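Local structure of xylose isomerase-like TIM barrel (Anabaena variabilis ATCC 29413, 2QW5) at residues Ile13-Phe18 with Ser46-Pro51; Thr186-Pro191 with Glu220-Glu225; Val214-His219 with Tyr245-Pro250; Lys299-Asp304 with Tyr311-Asp316. The protein binds a zinc ion and D-xylose in the mouth of a TIM barrel and is probably a sugar or sugar-phosphate isomerase or epimerase. All coordinates share one frame; numbering follows the deposited sequence.

Overall arrangement
Contacts 1 and 3 are two parallel strand pairs of one eight-stranded TIM barrel, their centres about 14 Å apart. They meet inside it: Glu-49 OE2 of contact 1 lies 2.5 Å from Tyr-245 OH and 2.7 Å from Gln-247 NE2 of contact 3, and Gln-247 binds the zinc ion. Contact 2, its centre about 11 Å from that of contact 3, shares helix 217-223 with it and brings Glu-189 to the D-xylose; Thr-186 N lies 3.2 Å from His-219 ND1. Contact 4 sits about 22 Å, centre to centre, from contact 3, yet touches contact 1 where SE of selenomethionine Met-17 packs 4.0 Å from Phe-300 CD2.

Contact 1: Ile13-Phe18 with Ser46-Pro51; sequences ISFFMF and SGFEFP
Residues 13-16 run parallel to strand 47-51, 18° apart end to end, and three backbone bonds join the segments: Ile-13 N to Gly-47 O, Glu-49 N to Ile-13 O, and the straightest, Phe-15 N to Glu-49 O (2.9 Å, 166° at the hydrogen). These are the first two strands of the TIM barrel, linked through helix 27-42 as a beta-alpha-beta unit. On the face carrying Ile-13 and Phe-48, the branch methyl CG2 of Ile-13 crosses obliquely to Phe-48 CD1 (3.5 Å). Beyond the strand end, Phe-15 has its CB directed toward 47-51. The edge of Phe-50 meets one face of its ring in a T-shaped pair, centroids 5.3 Å apart and planes at 68°, while Phe-18 CD2 covers the opposite face. Phe-16 slides past Pro-51 with CE1 on CB (3.5 Å) and also stacks on Phe-283 of the sugar pocket. On the barrel-interior face, Glu-49 reaches in with an extended chain; its OE2 is held by Tyr-245 and Gln-247. Ser-14 OG accepts from Phe-16 N (3.0 Å), forming an ST turn, and a water bridges that hydroxyl to Glu-49 OE1, 2.6 Å from Ser-14 OG and 2.8 Å from Glu-49 OE1.

Contact 2: Thr186-Pro191 with Glu220-Glu225; sequences THWETP and EILDGE. With XLS (D-xylose), chain C.
One buried carboxylate, that of Asp-223 at the last turn of its helix, grips a loop at two successive residues with its two oxygens. OD1 takes the hydroxyl of Thr-186 (OG1 to OD1 2.8 Å), and OD2 takes the backbone N-H of His-187 (N to OD2 3.0 Å, 166° at the hydrogen); both donors come from above the carboxylate plane. Thr-186 OG1, anti to its own backbone N (chi1 -180°), also accepts from Trp-188 N at 3.2 Å, an ST turn that makes this hydroxyl donor and acceptor at once. Thr-186 O receives two more N-H groups, from Glu-189 and Thr-190, so the backbone turns within 186-190, a stretch that includes pocket residue Glu-189. The His-187 ring sets its CD2 edge against Asp-223 OD2 (3.2 Å), the planes 40° apart. Its NE2 lies 2.7 Å from a water that donates to Leu-222 O, whereas ND1 bonds to Arg-294 of the second subunit. Leu-222 CD2 adds an apolar touch to Trp-188 CD1 at 4.2 Å, and Trp-188 stacks on Trp-188 of the second subunit. The turn carries Glu-189 to the sugar; its OE1 stands 2.9 Å from xylose O1 and is hydrogen-bonded to Tyr-134 OH. In the TIM-barrel fold the contact joins the loop between strand 179-182 and helix 196-203 to the C-terminal end of helix 217-223.

Contact 3: Val214-His219 with Tyr245-Pro250; sequences VIDSAH and YVQVSP. With ZN (zinc ion), chain D.
Asp-216 holds CG anti to its backbone N (chi1 172°), whereas Gln-247 sets CG anti to its carbonyl carbon (chi1 -64°) and extends beyond it; the two side chains cross obliquely with carboxylate and amide planes 80° apart. Their tips converge on the zinc ion, bound by Asp-216 OD2 at 2.3 Å and by Gln-247 OE1 at 2.4 Å. The two oxygens are 3.0 Å from each other, drawn together by the shared metal. The strands that carry them, TIM-barrel neighbours 211-216 and 243-248, form a parallel ladder, its best bond running nearly straight from Gln-247 N to Ile-215 O (2.9 Å). Ile-215 N to Tyr-245 O and Ser-217 N to Gln-247 O complete the run. On the same face as Asp-216 and Gln-247, Val-214 CG2 lies alongside Tyr-245 CD2 (3.6 Å). At the strand end Asp-216 becomes the N-cap of helix 217-223, OD1 taking weak bonds from Ala-218 N and His-219 N, so one carboxylate oxygen serves the metal and the other the helix start. Ser-217 OG ties that first turn to the loop that follows strand 243-248 by donating to Ser-249 O (2.8 Å). Glu-183 and Glu-281 complete the protein ligands, and a water 2.0 Å from the zinc lies 3.1 Å from His-219 NE2, the atom that also bonds to xylose O1. Gln-247 NE2, bonded to Glu-49, fixes which end of the amide faces the metal. With three carboxylates around it, the zinc probably polarises its water beside the sugar, consistent with a metal-dependent isomerase.

Contact 4: Lys299-Asp304 with Tyr311-Asp316; sequences KFWIPD and YPNAYD
Asn-313 OD1 is gripped by two backbone N-H groups of the helix it precedes: Asp-316 N comes in the carbonyl plane at 2.8 Å with 163° at the hydrogen, and Tyr-315 N gives a weak, bent bond. In exchange, Asp-316 OD2 accepts from Asn-313 N at 2.9 Å. Asn-313 keeps CG in the crowded position between backbone N and carbonyl carbon (chi1 75°), which turns the amide toward the helix start, while CB itself, placed by the backbone, lies over the Trp-301 ring. That CB sits over the six-membered ring as a CH-pi contact, 3.6 Å from its centroid, with the amide plane standing almost upright, 89° to the indole. At the indole edge NE1 donates to Tyr-311 O (3.0 Å), a bond near the ring plane that fixes the rotation of the ring. The exchange between Asn-313 and Asp-316 is a capping box starting helix 314-332, the last helix of the chain, and the loop at 299-304 folds against this start. Ala-314 N, the first helical N-H, donates to Trp-301 O (2.9 Å), joining helix start and loop backbone. A water donates to both Lys-299 O and Pro-312 O, bridging the carbonyls of the two segments. Pro-303 packs CG against Tyr-315 CD2 (3.7 Å), and the hydroxyl of that tyrosine bonds to His-36 of helix 27-42. On the buried side Ile-302 CG1 meets the methyl of Ala-314, CB, at 4.1 Å.

Contact 1: Ile13-Phe18 with Ser46-Pro51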
# COMPACT_ATOMS: atom_id res chain seq x y z
N ILE A 13 -21.28 18.61 -20.76
CA ILE A 13 -20.55 17.34 -20.57
C ILE A 13 -19.19 17.60 -19.92
O ILE A 13 -18.53 18.58 -20.23
CB ILE A 13 -20.43 16.55 -21.87
CG1 ILE A 13 -19.82 15.16 -21.59
CG2 ILE A 13 -19.68 17.37 -22.94
CD1 ILE A 13 -19.98 14.15 -22.75
N SER A 14 -18.80 16.71 -19.00
CA SER A 14 -17.51 16.81 -18.34
C SER A 14 -16.33 16.38 -19.24
O SER A 14 -16.39 15.37 -19.91
CB SER A 14 -17.46 15.88 -17.14
OG SER A 14 -16.18 15.94 -16.54
N PHE A 15 -15.22 17.13 -19.14
CA PHE A 15 -13.94 16.76 -19.79
C PHE A 15 -13.27 15.53 -19.15
O PHE A 15 -12.25 15.11 -19.66
CB PHE A 15 -12.97 17.95 -19.98
CG PHE A 15 -12.91 18.43 -21.39
CD1 PHE A 15 -14.08 18.85 -22.03
CD2 PHE A 15 -11.70 18.43 -22.10
CE1 PHE A 15 -14.06 19.28 -23.36
CE2 PHE A 15 -11.67 18.85 -23.46
CZ PHE A 15 -12.85 19.29 -24.07
N PHE A 16 -13.83 14.97 -18.05
CA PHE A 16 -13.37 13.64 -17.55
C PHE A 16 -13.54 12.47 -18.55
O PHE A 16 -13.08 11.35 -18.28
CB PHE A 16 -14.06 13.29 -16.23
CG PHE A 16 -13.67 14.18 -15.08
CD1 PHE A 16 -12.38 14.71 -14.95
CD2 PHE A 16 -14.57 14.40 -14.05
CE1 PHE A 16 -12.00 15.43 -13.84
CE2 PHE A 16 -14.19 15.16 -12.94
CZ PHE A 16 -12.90 15.65 -12.83
N MSE A 17 -14.26 12.69 -19.66
CA MSE A 17 -14.31 11.76 -20.77
C MSE A 17 -12.90 11.66 -21.40
O MSE A 17 -12.58 10.65 -22.02
CB MSE A 17 -15.29 12.24 -21.83
CG MSE A 17 -15.46 11.31 -23.09
SE MSE A 17 -16.11 9.59 -22.56
CE MSE A 17 -17.95 9.98 -22.65
N PHE A 18 -12.08 12.72 -21.25
CA PHE A 18 -10.76 12.81 -21.87
C PHE A 18 -9.56 13.01 -20.97
O PHE A 18 -8.47 12.50 -21.26
CB PHE A 18 -10.75 14.02 -22.86
CG PHE A 18 -11.94 14.09 -23.75
CD1 PHE A 18 -12.12 13.17 -24.76
CD2 PHE A 18 -12.89 15.08 -23.60
CE1 PHE A 18 -13.24 13.22 -25.60
CE2 PHE A 18 -14.01 15.14 -24.42
CZ PHE A 18 -14.18 14.22 -25.44
N SER A 46 -24.06 22.32 -24.97
CA SER A 46 -23.91 23.78 -24.94
C SER A 46 -22.88 24.29 -23.91
O SER A 46 -22.58 25.51 -23.86
CB SER A 46 -25.26 24.40 -24.69
OG SER A 46 -25.71 24.05 -23.41
N GLY A 47 -22.32 23.39 -23.13
CA GLY A 47 -21.26 23.76 -22.20
C GLY A 47 -20.44 22.58 -21.73
O GLY A 47 -20.81 21.43 -21.95
N PHE A 48 -19.32 22.88 -21.08
CA PHE A 48 -18.32 21.84 -20.69
C PHE A 48 -17.79 22.03 -19.31
O PHE A 48 -17.65 23.16 -18.91
CB PHE A 48 -17.20 21.85 -21.73
CG PHE A 48 -17.72 21.63 -23.11
CD1 PHE A 48 -17.91 20.34 -23.60
CD2 PHE A 48 -18.18 22.69 -23.85
CE1 PHE A 48 -18.49 20.13 -24.87
CE2 PHE A 48 -18.78 22.51 -25.11
CZ PHE A 48 -18.94 21.23 -25.62
N GLU A 49 -17.54 20.95 -18.55
CA GLU A 49 -16.95 21.07 -17.23
C GLU A 49 -15.48 20.82 -17.43
O GLU A 49 -15.09 19.77 -17.93
CB GLU A 49 -17.40 20.05 -16.17
CG GLU A 49 -18.84 19.73 -16.07
CD GLU A 49 -19.14 18.96 -14.76
OE1 GLU A 49 -18.23 18.31 -14.15
OE2 GLU A 49 -20.29 19.04 -14.34
N PHE A 50 -14.68 21.78 -17.02
CA PHE A 50 -13.22 21.72 -17.07
C PHE A 50 -12.68 21.45 -15.68
O PHE A 50 -12.91 22.27 -14.78
CB PHE A 50 -12.69 23.08 -17.53
CG PHE A 50 -12.69 23.29 -19.03
CD1 PHE A 50 -13.37 22.45 -19.93
CD2 PHE A 50 -12.07 24.44 -19.52
CE1 PHE A 50 -13.32 22.70 -21.31
CE2 PHE A 50 -12.04 24.71 -20.88
CZ PHE A 50 -12.67 23.85 -21.77
N PRO A 51 -12.01 20.28 -15.49
CA PRO A 51 -11.29 20.11 -14.23
C PRO A 51 -10.10 21.06 -14.21
O PRO A 51 -9.47 21.26 -15.23
CB PRO A 51 -10.81 18.65 -14.27
CG PRO A 51 -10.76 18.29 -15.73
CD PRO A 51 -11.90 19.07 -16.34
O HOH W 1 -15.59 17.61 -14.59

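Contact 2: Thr186-Pro191 with Glu220-Glu225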
# COMPACT_ATOMS: atom_id res chain seq x y z
N THR A 186 -19.42 9.67 -2.88
CA THR A 186 -19.51 8.35 -2.27
C THR A 186 -18.34 8.00 -1.38
O THR A 186 -17.21 8.41 -1.64
CB THR A 186 -19.66 7.22 -3.34
OG1 THR A 186 -19.75 5.95 -2.66
CG2 THR A 186 -18.49 7.16 -4.33
N HIS A 187 -18.65 7.28 -0.30
CA HIS A 187 -17.65 6.70 0.62
C HIS A 187 -16.56 5.88 -0.11
O HIS A 187 -15.46 5.76 0.39
CB HIS A 187 -18.34 5.77 1.62
CG HIS A 187 -18.90 4.52 1.00
ND1 HIS A 187 -18.23 3.32 1.00
CD2 HIS A 187 -20.03 4.31 0.29
CE1 HIS A 187 -18.95 2.42 0.35
NE2 HIS A 187 -20.04 3.00 -0.09
N TRP A 188 -16.90 5.29 -1.26
CA TRP A 188 -15.92 4.58 -2.06
C TRP A 188 -14.76 5.45 -2.50
O TRP A 188 -13.66 4.92 -2.68
CB TRP A 188 -16.55 3.90 -3.27
CG TRP A 188 -17.24 2.61 -2.97
CD1 TRP A 188 -18.56 2.38 -3.05
CD2 TRP A 188 -16.64 1.38 -2.52
NE1 TRP A 188 -18.83 1.08 -2.70
CE2 TRP A 188 -17.67 0.44 -2.40
CE3 TRP A 188 -15.33 0.98 -2.25
CZ2 TRP A 188 -17.43 -0.88 -1.98
CZ3 TRP A 188 -15.09 -0.36 -1.87
CH2 TRP A 188 -16.15 -1.25 -1.72
N GLU A 189 -15.01 6.75 -2.72
CA GLU A 189 -14.00 7.69 -3.19
C GLU A 189 -13.40 8.64 -2.18
O GLU A 189 -12.31 9.08 -2.41
CB GLU A 189 -14.55 8.55 -4.32
CG GLU A 189 -15.02 7.81 -5.54
CD GLU A 189 -15.58 8.75 -6.59
OE1 GLU A 189 -14.99 9.81 -6.84
OE2 GLU A 189 -16.58 8.38 -7.20
N THR A 190 -14.07 8.96 -1.06
CA THR A 190 -13.54 10.00 -0.19
C THR A 190 -14.17 9.84 1.19
O THR A 190 -15.23 9.27 1.26
CB THR A 190 -13.85 11.40 -0.84
OG1 THR A 190 -12.92 12.39 -0.36
CG2 THR A 190 -15.29 11.84 -0.66
N PRO A 191 -13.51 10.31 2.28
CA PRO A 191 -14.06 10.12 3.65
C PRO A 191 -15.32 10.90 4.01
O PRO A 191 -16.09 10.45 4.87
CB PRO A 191 -12.90 10.52 4.55
CG PRO A 191 -12.14 11.48 3.72
CD PRO A 191 -12.18 10.94 2.35
N GLU A 220 -25.61 10.23 -5.23
CA GLU A 220 -26.91 10.15 -4.51
C GLU A 220 -27.39 8.71 -4.39
O GLU A 220 -27.76 8.25 -3.30
CB GLU A 220 -27.98 11.02 -5.19
CG GLU A 220 -29.36 11.03 -4.47
CD GLU A 220 -29.26 11.46 -3.03
OE1 GLU A 220 -28.43 12.35 -2.75
OE2 GLU A 220 -30.01 10.92 -2.18
N ILE A 221 -27.30 7.96 -5.48
CA ILE A 221 -27.71 6.56 -5.50
C ILE A 221 -26.81 5.69 -4.62
O ILE A 221 -27.34 4.86 -3.87
CB ILE A 221 -27.74 6.01 -6.92
CG1 ILE A 221 -28.92 6.57 -7.73
CG2 ILE A 221 -27.95 4.45 -6.88
CD1 ILE A 221 -29.61 7.96 -7.31
N LEU A 222 -25.48 5.86 -4.73
CA LEU A 222 -24.53 5.03 -3.96
C LEU A 222 -24.64 5.21 -2.46
O LEU A 222 -24.46 4.22 -1.74
CB LEU A 222 -23.06 5.20 -4.39
CG LEU A 222 -22.58 4.17 -5.45
CD1 LEU A 222 -23.48 4.18 -6.68
CD2 LEU A 222 -21.07 4.33 -5.81
N ASP A 223 -24.87 6.43 -1.99
CA ASP A 223 -24.91 6.73 -0.54
C ASP A 223 -26.17 7.35 0.05
O ASP A 223 -26.30 7.40 1.30
CB ASP A 223 -23.72 7.65 -0.15
CG ASP A 223 -22.37 6.99 -0.32
OD1 ASP A 223 -22.16 6.29 -1.33
OD2 ASP A 223 -21.52 7.17 0.58
N GLY A 224 -27.07 7.83 -0.79
CA GLY A 224 -28.25 8.56 -0.32
C GLY A 224 -29.33 7.74 0.35
O GLY A 224 -29.32 6.52 0.33
N GLU A 225 -30.31 8.45 0.85
CA GLU A 225 -31.34 7.89 1.71
C GLU A 225 -32.66 7.52 1.06
O GLU A 225 -33.63 7.17 1.78
CB GLU A 225 -31.51 8.87 2.88
CG GLU A 225 -30.22 8.98 3.69
CD GLU A 225 -30.27 9.97 4.83
OE1 GLU A 225 -30.34 11.18 4.58
OE2 GLU A 225 -30.15 9.52 6.00
C1 XLS C . -15.21 12.79 -8.58
C2 XLS C . -14.61 14.12 -8.13
C3 XLS C . -13.05 14.22 -8.32
C4 XLS C . -12.56 15.59 -8.74
O1 XLS C . -16.30 12.11 -7.96
O2 XLS C . -15.31 15.23 -8.67
O3 XLS C . -12.41 13.32 -9.23
O4 XLS C . -13.10 16.53 -7.86
O HOH W 2 -22.00 2.64 -1.96

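Contact 3: Val214-His219 with Tyr245-Pro250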
# COMPACT_ATOMS: atom_id res chain seq x y z
N VAL A 214 -23.81 20.77 -5.39
CA VAL A 214 -24.07 20.07 -6.63
C VAL A 214 -24.63 18.71 -6.17
O VAL A 214 -24.09 18.12 -5.22
CB VAL A 214 -22.84 19.87 -7.54
CG1 VAL A 214 -21.60 19.38 -6.75
CG2 VAL A 214 -23.22 18.96 -8.70
N ILE A 215 -25.72 18.26 -6.80
CA ILE A 215 -26.26 16.93 -6.59
C ILE A 215 -25.90 16.14 -7.85
O ILE A 215 -26.30 16.53 -8.94
CB ILE A 215 -27.79 16.89 -6.36
CG1 ILE A 215 -28.20 17.80 -5.18
CG2 ILE A 215 -28.25 15.43 -6.10
CD1 ILE A 215 -29.69 17.91 -5.06
N ASP A 216 -25.12 15.07 -7.66
CA ASP A 216 -24.64 14.15 -8.72
C ASP A 216 -25.41 12.85 -8.45
O ASP A 216 -25.32 12.30 -7.32
CB ASP A 216 -23.15 13.98 -8.57
CG ASP A 216 -22.54 12.88 -9.47
OD1 ASP A 216 -23.08 11.76 -9.55
OD2 ASP A 216 -21.47 13.13 -10.02
N SER A 217 -26.13 12.35 -9.46
CA SER A 217 -26.98 11.16 -9.33
C SER A 217 -26.22 9.88 -8.93
O SER A 217 -26.75 9.08 -8.16
CB SER A 217 -27.76 10.91 -10.62
OG SER A 217 -26.87 10.67 -11.74
N ALA A 218 -24.98 9.70 -9.43
CA ALA A 218 -24.13 8.54 -9.06
C ALA A 218 -23.86 8.52 -7.55
O ALA A 218 -24.06 7.48 -6.89
CB ALA A 218 -22.80 8.54 -9.81
N HIS A 219 -23.47 9.68 -7.00
CA HIS A 219 -23.24 9.80 -5.53
C HIS A 219 -24.50 9.70 -4.72
O HIS A 219 -24.47 9.08 -3.62
CB HIS A 219 -22.44 11.05 -5.15
CG HIS A 219 -21.13 11.15 -5.86
ND1 HIS A 219 -20.24 10.10 -5.91
CD2 HIS A 219 -20.57 12.17 -6.54
CE1 HIS A 219 -19.19 10.47 -6.64
NE2 HIS A 219 -19.34 11.73 -6.98
N TYR A 245 -26.23 23.40 -8.85
CA TYR A 245 -25.81 22.59 -10.01
C TYR A 245 -26.29 21.16 -9.89
O TYR A 245 -26.54 20.70 -8.79
CB TYR A 245 -24.29 22.62 -10.06
CG TYR A 245 -23.62 22.22 -11.36
CD1 TYR A 245 -23.94 22.82 -12.59
CD2 TYR A 245 -22.55 21.33 -11.35
CE1 TYR A 245 -23.20 22.51 -13.77
CE2 TYR A 245 -21.84 21.01 -12.51
CZ TYR A 245 -22.16 21.59 -13.70
OH TYR A 245 -21.45 21.23 -14.82
N VAL A 246 -26.38 20.46 -11.02
CA VAL A 246 -26.90 19.08 -11.07
C VAL A 246 -26.11 18.31 -12.13
O VAL A 246 -25.92 18.84 -13.23
CB VAL A 246 -28.41 19.02 -11.42
CG1 VAL A 246 -28.87 17.58 -11.66
CG2 VAL A 246 -29.26 19.63 -10.33
N GLN A 247 -25.66 17.10 -11.76
CA GLN A 247 -24.93 16.19 -12.62
C GLN A 247 -25.66 14.85 -12.77
O GLN A 247 -26.19 14.30 -11.79
CB GLN A 247 -23.54 15.95 -12.09
CG GLN A 247 -22.68 17.15 -12.07
CD GLN A 247 -21.31 16.79 -11.58
OE1 GLN A 247 -21.17 16.09 -10.58
NE2 GLN A 247 -20.28 17.21 -12.31
N VAL A 248 -25.73 14.36 -14.01
CA VAL A 248 -26.32 13.05 -14.31
C VAL A 248 -25.13 12.16 -14.65
O VAL A 248 -24.30 12.49 -15.53
CB VAL A 248 -27.42 13.05 -15.40
CG1 VAL A 248 -28.69 13.72 -14.82
CG2 VAL A 248 -26.93 13.73 -16.69
N SER A 249 -25.04 11.04 -13.94
CA SER A 249 -23.93 10.10 -14.05
C SER A 249 -24.42 8.76 -13.56
O SER A 249 -25.05 8.70 -12.48
CB SER A 249 -22.80 10.54 -13.14
OG SER A 249 -21.63 9.81 -13.40
N PRO A 250 -24.12 7.67 -14.29
CA PRO A 250 -24.62 6.37 -13.88
C PRO A 250 -23.82 5.85 -12.66
O PRO A 250 -22.75 6.39 -12.37
CB PRO A 250 -24.39 5.53 -15.14
CG PRO A 250 -23.20 6.06 -15.73
CD PRO A 250 -23.25 7.54 -15.47
ZN ZN D . -19.58 14.43 -9.91
O HOH W 3 -18.11 13.12 -9.42

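Contact 4: Lys299-Asp304 with Tyr311-Asp316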
# COMPACT_ATOMS: atom_id res chain seq x y z
N LYS A 299 -12.18 0.97 -21.99
CA LYS A 299 -12.09 2.38 -22.29
C LYS A 299 -12.99 2.72 -23.48
O LYS A 299 -13.10 1.93 -24.42
CB LYS A 299 -10.64 2.78 -22.61
CG LYS A 299 -10.39 4.28 -22.86
CD LYS A 299 -8.93 4.58 -23.12
CE LYS A 299 -8.64 6.07 -23.12
NZ LYS A 299 -7.21 6.35 -23.50
N PHE A 300 -13.63 3.89 -23.42
CA PHE A 300 -14.35 4.44 -24.58
C PHE A 300 -13.23 5.19 -25.30
O PHE A 300 -12.86 6.32 -24.94
CB PHE A 300 -15.49 5.38 -24.18
CG PHE A 300 -16.35 4.86 -23.08
CD1 PHE A 300 -16.94 3.60 -23.18
CD2 PHE A 300 -16.63 5.64 -21.95
CE1 PHE A 300 -17.77 3.11 -22.20
CE2 PHE A 300 -17.48 5.16 -20.95
CZ PHE A 300 -18.03 3.87 -21.07
N TRP A 301 -12.65 4.52 -26.30
CA TRP A 301 -11.46 5.02 -26.96
C TRP A 301 -11.66 6.40 -27.57
O TRP A 301 -12.71 6.69 -28.13
CB TRP A 301 -10.89 4.04 -27.98
CG TRP A 301 -11.79 3.65 -29.06
CD1 TRP A 301 -12.66 2.62 -29.03
CD2 TRP A 301 -11.87 4.21 -30.38
NE1 TRP A 301 -13.32 2.53 -30.22
CE2 TRP A 301 -12.84 3.48 -31.08
CE3 TRP A 301 -11.23 5.28 -31.02
CZ2 TRP A 301 -13.21 3.77 -32.40
CZ3 TRP A 301 -11.59 5.58 -32.35
CH2 TRP A 301 -12.58 4.82 -33.01
N ILE A 302 -10.65 7.23 -27.42
CA ILE A 302 -10.71 8.62 -27.83
C ILE A 302 -10.19 8.74 -29.27
O ILE A 302 -9.01 8.50 -29.48
CB ILE A 302 -9.94 9.51 -26.87
CG1 ILE A 302 -10.51 9.38 -25.45
CG2 ILE A 302 -10.06 10.98 -27.32
CD1 ILE A 302 -9.52 9.85 -24.33
N PRO A 303 -11.06 9.10 -30.24
CA PRO A 303 -10.60 9.22 -31.63
C PRO A 303 -9.43 10.19 -31.79
O PRO A 303 -9.46 11.29 -31.22
CB PRO A 303 -11.85 9.73 -32.36
CG PRO A 303 -12.96 9.16 -31.58
CD PRO A 303 -12.50 9.41 -30.17
N ASP A 304 -8.40 9.70 -32.48
CA ASP A 304 -7.10 10.37 -32.74
C ASP A 304 -6.04 10.09 -31.67
O ASP A 304 -4.87 9.89 -32.03
CB ASP A 304 -7.20 11.86 -33.14
CG ASP A 304 -7.87 12.04 -34.51
OD1 ASP A 304 -7.33 11.49 -35.50
OD2 ASP A 304 -8.92 12.72 -34.60
N TYR A 311 -15.10 -1.54 -30.06
CA TYR A 311 -15.95 -1.12 -28.94
C TYR A 311 -16.40 0.33 -29.13
O TYR A 311 -15.90 1.02 -30.03
CB TYR A 311 -15.21 -1.36 -27.62
CG TYR A 311 -14.78 -2.80 -27.49
CD1 TYR A 311 -15.71 -3.80 -27.30
CD2 TYR A 311 -13.43 -3.17 -27.59
CE1 TYR A 311 -15.31 -5.16 -27.19
CE2 TYR A 311 -13.02 -4.50 -27.49
CZ TYR A 311 -13.97 -5.49 -27.29
OH TYR A 311 -13.59 -6.81 -27.18
N PRO A 312 -17.42 0.77 -28.36
CA PRO A 312 -17.84 2.18 -28.48
C PRO A 312 -16.71 3.18 -28.14
O PRO A 312 -15.87 2.90 -27.26
CB PRO A 312 -19.00 2.27 -27.47
CG PRO A 312 -19.50 0.90 -27.37
CD PRO A 312 -18.28 0.06 -27.41
N ASN A 313 -16.67 4.28 -28.91
CA ASN A 313 -15.68 5.34 -28.73
C ASN A 313 -16.26 6.42 -27.81
O ASN A 313 -17.45 6.38 -27.46
CB ASN A 313 -15.10 5.85 -30.07
CG ASN A 313 -16.02 6.75 -30.88
OD1 ASN A 313 -16.85 7.49 -30.37
ND2 ASN A 313 -15.81 6.72 -32.18
N ALA A 314 -15.41 7.37 -27.44
CA ALA A 314 -15.78 8.47 -26.55
C ALA A 314 -16.99 9.29 -27.04
O ALA A 314 -17.86 9.66 -26.26
CB ALA A 314 -14.55 9.40 -26.33
N TYR A 315 -17.06 9.52 -28.35
CA TYR A 315 -18.14 10.29 -28.96
C TYR A 315 -19.44 9.53 -29.04
O TYR A 315 -20.51 10.11 -28.86
CB TYR A 315 -17.72 10.82 -30.34
CG TYR A 315 -16.55 11.77 -30.31
CD1 TYR A 315 -16.45 12.77 -29.34
CD2 TYR A 315 -15.61 11.75 -31.32
CE1 TYR A 315 -15.40 13.64 -29.31
CE2 TYR A 315 -14.53 12.65 -31.32
CZ TYR A 315 -14.45 13.60 -30.32
OH TYR A 315 -13.42 14.49 -30.29
N ASP A 316 -19.36 8.22 -29.31
CA ASP A 316 -20.52 7.34 -29.29
C ASP A 316 -21.21 7.43 -27.92
O ASP A 316 -22.41 7.65 -27.86
CB ASP A 316 -20.13 5.87 -29.55
CG ASP A 316 -19.46 5.67 -30.91
OD1 ASP A 316 -19.78 6.39 -31.89
OD2 ASP A 316 -18.60 4.78 -31.00
O HOH W 4 -15.70 0.99 -25.33